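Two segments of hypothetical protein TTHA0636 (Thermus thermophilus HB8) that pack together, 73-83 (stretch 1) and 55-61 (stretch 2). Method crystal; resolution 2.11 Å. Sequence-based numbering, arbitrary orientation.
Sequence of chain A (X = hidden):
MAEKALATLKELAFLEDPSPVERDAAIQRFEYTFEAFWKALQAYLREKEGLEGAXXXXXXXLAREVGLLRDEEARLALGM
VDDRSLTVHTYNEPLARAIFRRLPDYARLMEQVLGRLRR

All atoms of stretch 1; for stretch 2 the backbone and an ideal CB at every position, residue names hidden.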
ATOM      1  N   GLU A  73      17.132   6.791  15.986  1.00 53.36           N
ATOM      2  CA  GLU A  73      16.356   7.145  14.802  1.00 49.61           C
ATOM      3  C   GLU A  73      16.386   5.938  13.858  1.00 45.47           C
ATOM      4  O   GLU A  73      15.353   5.520  13.319  1.00 43.78           O
ATOM      5  CB  GLU A  73      16.970   8.356  14.099  1.00 52.29           C
ATOM      6  CG  GLU A  73      17.092   9.601  14.951  1.00 59.01           C
ATOM      7  CD  GLU A  73      17.706  10.764  14.186  1.00 67.06           C
ATOM      8  OE1 GLU A  73      18.854  10.629  13.713  1.00 66.05           O
ATOM      9  OE2 GLU A  73      17.036  11.814  14.055  1.00 68.78           O
ATOM     10  N   ALA A  74      17.579   5.374  13.672  1.00 45.25           N
ATOM     11  CA  ALA A  74      17.752   4.212  12.794  1.00 40.08           C
ATOM     12  C   ALA A  74      16.764   3.117  13.149  1.00 37.31           C
ATOM     13  O   ALA A  74      16.041   2.642  12.286  1.00 39.28           O
ATOM     14  CB  ALA A  74      19.188   3.673  12.881  1.00 38.88           C
ATOM     15  N   ARG A  75      16.719   2.716  14.423  1.00 43.22           N
ATOM     16  CA  ARG A  75      15.797   1.670  14.845  1.00 40.40           C
ATOM     17  C   ARG A  75      14.335   2.042  14.583  1.00 40.35           C
ATOM     18  O   ARG A  75      13.542   1.207  14.162  1.00 39.07           O
ATOM     19  CB  ARG A  75      16.004   1.346  16.329  1.00 57.46           C
ATOM     20  CG  ARG A  75      17.286   0.574  16.597  1.00 66.19           C
ATOM     21  CD  ARG A  75      17.252  -0.770  15.868  1.00 78.42           C
ATOM     22  NE  ARG A  75      18.581  -1.274  15.531  1.00 82.08           N
ATOM     23  CZ  ARG A  75      18.796  -2.353  14.786  1.00 86.69           C
ATOM     24  NH1 ARG A  75      17.768  -3.040  14.305  1.00 89.55           N
ATOM     25  NH2 ARG A  75      20.033  -2.741  14.508  1.00 88.98           N
ATOM     26  N   LEU A  76      13.969   3.293  14.823  1.00 40.92           N
ATOM     27  CA  LEU A  76      12.597   3.706  14.572  1.00 39.49           C
ATOM     28  C   LEU A  76      12.351   3.575  13.052  1.00 38.89           C
ATOM     29  O   LEU A  76      11.252   3.232  12.623  1.00 41.06           O
ATOM     30  CB  LEU A  76      12.396   5.155  15.030  1.00 39.50           C
ATOM     31  CG  LEU A  76      11.051   5.661  15.585  1.00 38.74           C
ATOM     32  CD1 LEU A  76      10.685   6.927  14.843  1.00 39.91           C
ATOM     33  CD2 LEU A  76       9.945   4.623  15.451  1.00 39.75           C
ATOM     34  N   ALA A  77      13.388   3.843  12.256  1.00 36.01           N
ATOM     35  CA  ALA A  77      13.323   3.744  10.790  1.00 39.07           C
ATOM     36  C   ALA A  77      13.105   2.296  10.348  1.00 35.96           C
ATOM     37  O   ALA A  77      12.276   2.018   9.485  1.00 38.19           O
ATOM     38  CB  ALA A  77      14.615   4.280  10.168  1.00 29.71           C
ATOM     39  N   LEU A  78      13.860   1.380  10.944  1.00 40.26           N
ATOM     40  CA  LEU A  78      13.750  -0.038  10.623  1.00 43.00           C
ATOM     41  C   LEU A  78      12.366  -0.554  11.005  1.00 45.92           C
ATOM     42  O   LEU A  78      11.842  -1.488  10.391  1.00 46.42           O
ATOM     43  CB  LEU A  78      14.831  -0.833  11.367  1.00 45.70           C
ATOM     44  CG  LEU A  78      16.275  -0.576  10.929  1.00 41.70           C
ATOM     45  CD1 LEU A  78      17.242  -1.138  11.960  1.00 44.12           C
ATOM     46  CD2 LEU A  78      16.511  -1.194   9.556  1.00 41.52           C
ATOM     47  N   GLY A  79      11.772   0.058  12.023  1.00 41.38           N
ATOM     48  CA  GLY A  79      10.448  -0.366  12.428  1.00 37.48           C
ATOM     49  C   GLY A  79       9.480   0.126  11.380  1.00 39.41           C
ATOM     50  O   GLY A  79       8.455  -0.500  11.106  1.00 44.64           O
HETATM   51  N   MSE A  80       9.823   1.262  10.783  1.00 37.05           N
HETATM   52  CA  MSE A  80       9.003   1.864   9.748  1.00 36.05           C
HETATM   53  C   MSE A  80       8.962   0.926   8.537  1.00 35.00           C
HETATM   54  O   MSE A  80       7.923   0.757   7.914  1.00 29.32           O
HETATM   55  CB  MSE A  80       9.600   3.211   9.362  1.00 38.51           C
HETATM   56  CG  MSE A  80       8.658   4.150   8.658  1.00 43.52           C
HETATM   57 SE   MSE A  80       9.366   5.955   8.671  1.00 56.23          SE
HETATM   58  CE  MSE A  80      10.741   5.765   7.308  1.00 54.09           C
ATOM     59  N   VAL A  81      10.094   0.306   8.211  1.00 34.38           N
ATOM     60  CA  VAL A  81      10.113  -0.620   7.081  1.00 37.10           C
ATOM     61  C   VAL A  81       9.214  -1.819   7.382  1.00 36.11           C
ATOM     62  O   VAL A  81       8.446  -2.252   6.528  1.00 38.13           O
ATOM     63  CB  VAL A  81      11.546  -1.093   6.746  1.00 32.66           C
ATOM     64  CG1 VAL A  81      11.515  -2.196   5.649  1.00 36.89           C
ATOM     65  CG2 VAL A  81      12.367   0.084   6.236  1.00 25.57           C
ATOM     66  N   ASP A  82       9.275  -2.344   8.600  1.00 42.06           N
ATOM     67  CA  ASP A  82       8.422  -3.482   8.926  1.00 40.81           C
ATOM     68  C   ASP A  82       6.927  -3.113   8.900  1.00 37.37           C
ATOM     69  O   ASP A  82       6.103  -3.885   8.415  1.00 39.67           O
ATOM     70  CB  ASP A  82       8.830  -4.089  10.278  1.00 48.88           C
ATOM     71  CG  ASP A  82      10.159  -4.859  10.199  1.00 58.05           C
ATOM     72  OD1 ASP A  82      10.477  -5.412   9.114  1.00 57.91           O
ATOM     73  OD2 ASP A  82      10.878  -4.928  11.223  1.00 54.44           O
ATOM     74  N   ASP A  83       6.570  -1.934   9.397  1.00 39.22           N
ATOM     75  CA  ASP A  83       5.171  -1.506   9.357  1.00 38.10           C
ATOM     76  C   ASP A  83       4.713  -1.335   7.908  1.00 34.93           C
ATOM     77  O   ASP A  83       3.539  -1.532   7.578  1.00 32.89           O
ATOM     78  CB  ASP A  83       4.990  -0.189  10.095  1.00 45.29           C
ATOM     79  CG  ASP A  83       4.852  -0.383  11.577  1.00 57.17           C
ATOM     80  OD1 ASP A  83       4.738   0.632  12.295  1.00 62.73           O
ATOM     81  OD2 ASP A  83       4.854  -1.558  12.019  1.00 62.55           O
ATOM     82  N   UNK A  55      18.095  -1.743  -0.814  1.00 40.43           N
ATOM     83  CA  UNK A  55      16.806  -1.850  -0.132  1.00 41.67           C
ATOM     84  C   UNK A  55      16.594  -0.837   0.990  1.00 31.99           C
ATOM     85  O   UNK A  55      17.539  -0.252   1.498  1.00 34.53           O
ATOM     86  CB  UNK A  55      16.656  -3.261   0.441  1.00 41.67           C
ATOM     87  N   UNK A  56      15.334  -0.635   1.399  1.00 36.71           N
ATOM     88  CA  UNK A  56      15.026   0.310   2.477  1.00 33.24           C
ATOM     89  C   UNK A  56      15.879   0.059   3.728  1.00 35.54           C
ATOM     90  O   UNK A  56      16.444   0.994   4.317  1.00 29.92           O
ATOM     91  CB  UNK A  56      13.542   0.222   2.838  1.00 33.24           C
ATOM     92  N   UNK A  57      15.988  -1.207   4.133  1.00 34.81           N
ATOM     93  CA  UNK A  57      16.781  -1.538   5.321  1.00 36.36           C
ATOM     94  C   UNK A  57      18.274  -1.291   5.143  1.00 33.27           C
ATOM     95  O   UNK A  57      18.952  -0.830   6.056  1.00 38.78           O
ATOM     96  CB  UNK A  57      16.557  -3.004   5.697  1.00 36.36           C
ATOM     97  N   UNK A  58      18.790  -1.596   3.965  1.00 35.42           N
ATOM     98  CA  UNK A  58      20.203  -1.381   3.718  1.00 35.83           C
ATOM     99  C   UNK A  58      20.530   0.094   3.702  1.00 31.69           C
ATOM    100  O   UNK A  58      21.573   0.522   4.187  1.00 29.32           O
ATOM    101  CB  UNK A  58      20.623  -2.030   2.398  1.00 35.83           C
ATOM    102  N   UNK A  59      19.633   0.878   3.118  1.00 29.44           N
ATOM    103  CA  UNK A  59      19.844   2.318   3.047  1.00 34.91           C
ATOM    104  C   UNK A  59      19.808   2.910   4.454  1.00 26.93           C
ATOM    105  O   UNK A  59      20.607   3.764   4.824  1.00 33.38           O
ATOM    106  CB  UNK A  59      18.792   2.979   2.154  1.00 34.91           C
ATOM    107  N   UNK A  60      18.897   2.412   5.270  1.00 32.31           N
ATOM    108  CA  UNK A  60      18.809   2.936   6.629  1.00 36.78           C
ATOM    109  C   UNK A  60      20.122   2.612   7.399  1.00 31.38           C
ATOM    110  O   UNK A  60      20.673   3.471   8.112  1.00 30.20           O
ATOM    111  CB  UNK A  60      17.593   2.347   7.348  1.00 36.78           C
ATOM    112  N   UNK A  61      20.640   1.395   7.215  1.00 32.18           N
ATOM    113  CA  UNK A  61      21.883   0.982   7.887  1.00 36.56           C
ATOM    114  C   UNK A  61      23.041   1.878   7.455  1.00 32.73           C
ATOM    115  O   UNK A  61      23.885   2.256   8.254  1.00 33.45           O
ATOM    116  CB  UNK A  61      22.205  -0.482   7.579  1.00 36.56           C
TER

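Stretch 1 is helical throughout, and positions 56 to 61 form a second helix running almost antiparallel to it, at 174°, with the axes 9.7 Å apart at closest approach.

Position 55 lies just before the helix, with an extended backbone and an ideal CB that has nothing of stretch 1 within 5.5 Å. This is an N-cap site, where Ser, Thr, Asp or Asn can accept from a free amide of the first turn. The residue is Ser 55, and its OG accepts from the backbone N of position 58 at 3.3 Å, a capping bond.

Position 56 opens the helix with phi -51, and its ideal CB points toward stretch 1, 3.6 Å from Val 81 CG2. A compact apolar residue fits, Ala, Val or Pro among them; proline is at ease in a first turn, where its nitrogen need not donate a helical hydrogen bond. Pro 56 is found, its CB 3.7 Å from Val 81 CG2.

Position 57 points sideways, its ideal CB 4.3 Å from Leu 78 CD2 and 5.1 Å from Val 81 CG1, while the carboxylate of Asp 82 lies farther along the flank. A long residue with an apolar stem and a positive end suits both features, so Lys or Arg is likely, though Leu or Met could use the apolar part. Lys 57 has its CG 3.7 Å from Leu 78 CD2, and the rest of the chain extends with chi2 to chi4 all t, bringing NZ to 3.6 Å from Asp 82 OD1 in a salt bridge.

An ideal CB at position 58 would point away into space free of stretch 1, so many residues would fit. It is Gly 58, whose amide serves the cap.

Position 59 is also out of reach, and many residues would do; the residue is Val 59.

CA-to-CB at position 60 points toward stretch 1, its ideal CB 4.5 Å from Ala 77 CB and 4.3 Å from Leu 78 CD2. The small alanines leave a hollow lined by Ala 74, Ala 77, Leu 78 and Val 81, which calls for a branched or flexible apolar chain such as Ile, Leu or Met. Ile 60 enters it as a knob into a hole: CD1 lies 3.6 Å from both Ala 77 CB and Val 81 CG2, and CG2 is 4.0 Å from Leu 78 CD2.

Position 61 points sideways with open space around its ideal CB, so a long polar residue is reasonable. Arg 61 makes no close contact with stretch 1, although its end comes nearer.

Stretch 2, residues 55-61: SPKGVIR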
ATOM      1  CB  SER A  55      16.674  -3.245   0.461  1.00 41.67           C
ATOM      2  OG  SER A  55      17.658  -3.428   1.473  1.00 46.28           O
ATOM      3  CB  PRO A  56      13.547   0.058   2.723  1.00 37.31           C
ATOM      4  CG  PRO A  56      13.038  -0.215   1.348  1.00 37.08           C
ATOM      5  CD  PRO A  56      14.092  -1.164   0.798  1.00 32.73           C
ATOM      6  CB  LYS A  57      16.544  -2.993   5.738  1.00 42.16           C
ATOM      7  CG  LYS A  57      15.342  -3.175   6.670  1.00 47.20           C
ATOM      8  CD  LYS A  57      15.224  -4.619   7.141  1.00 56.24           C
ATOM      9  CE  LYS A  57      14.065  -4.798   8.114  1.00 58.03           C
ATOM     10  NZ  LYS A  57      13.871  -6.240   8.477  1.00 62.12           N
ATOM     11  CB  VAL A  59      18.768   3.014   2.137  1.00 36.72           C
ATOM     12  CG1 VAL A  59      18.907   4.534   2.217  1.00 36.68           C
ATOM     13  CG2 VAL A  59      18.965   2.557   0.699  1.00 41.25           C
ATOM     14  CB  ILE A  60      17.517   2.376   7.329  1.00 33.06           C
ATOM     15  CG1 ILE A  60      16.295   3.087   6.747  1.00 34.46           C
ATOM     16  CG2 ILE A  60      17.610   2.538   8.819  1.00 36.79           C
ATOM     17  CD1 ILE A  60      14.955   2.397   7.061  1.00 39.42           C
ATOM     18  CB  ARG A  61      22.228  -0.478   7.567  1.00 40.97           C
ATOM     19  CG  ARG A  61      21.099  -1.440   7.852  1.00 48.44           C
ATOM     20  CD  ARG A  61      21.519  -2.421   8.918  1.00 42.91           C
ATOM     21  NE  ARG A  61      20.496  -3.414   9.202  1.00 47.30           N
ATOM     22  CZ  ARG A  61      20.020  -4.283   8.319  1.00 48.04           C
ATOM     23  NH1 ARG A  61      20.470  -4.298   7.067  1.00 48.35           N
ATOM     24  NH2 ARG A  61      19.082  -5.133   8.703  1.00 40.08           N
TER
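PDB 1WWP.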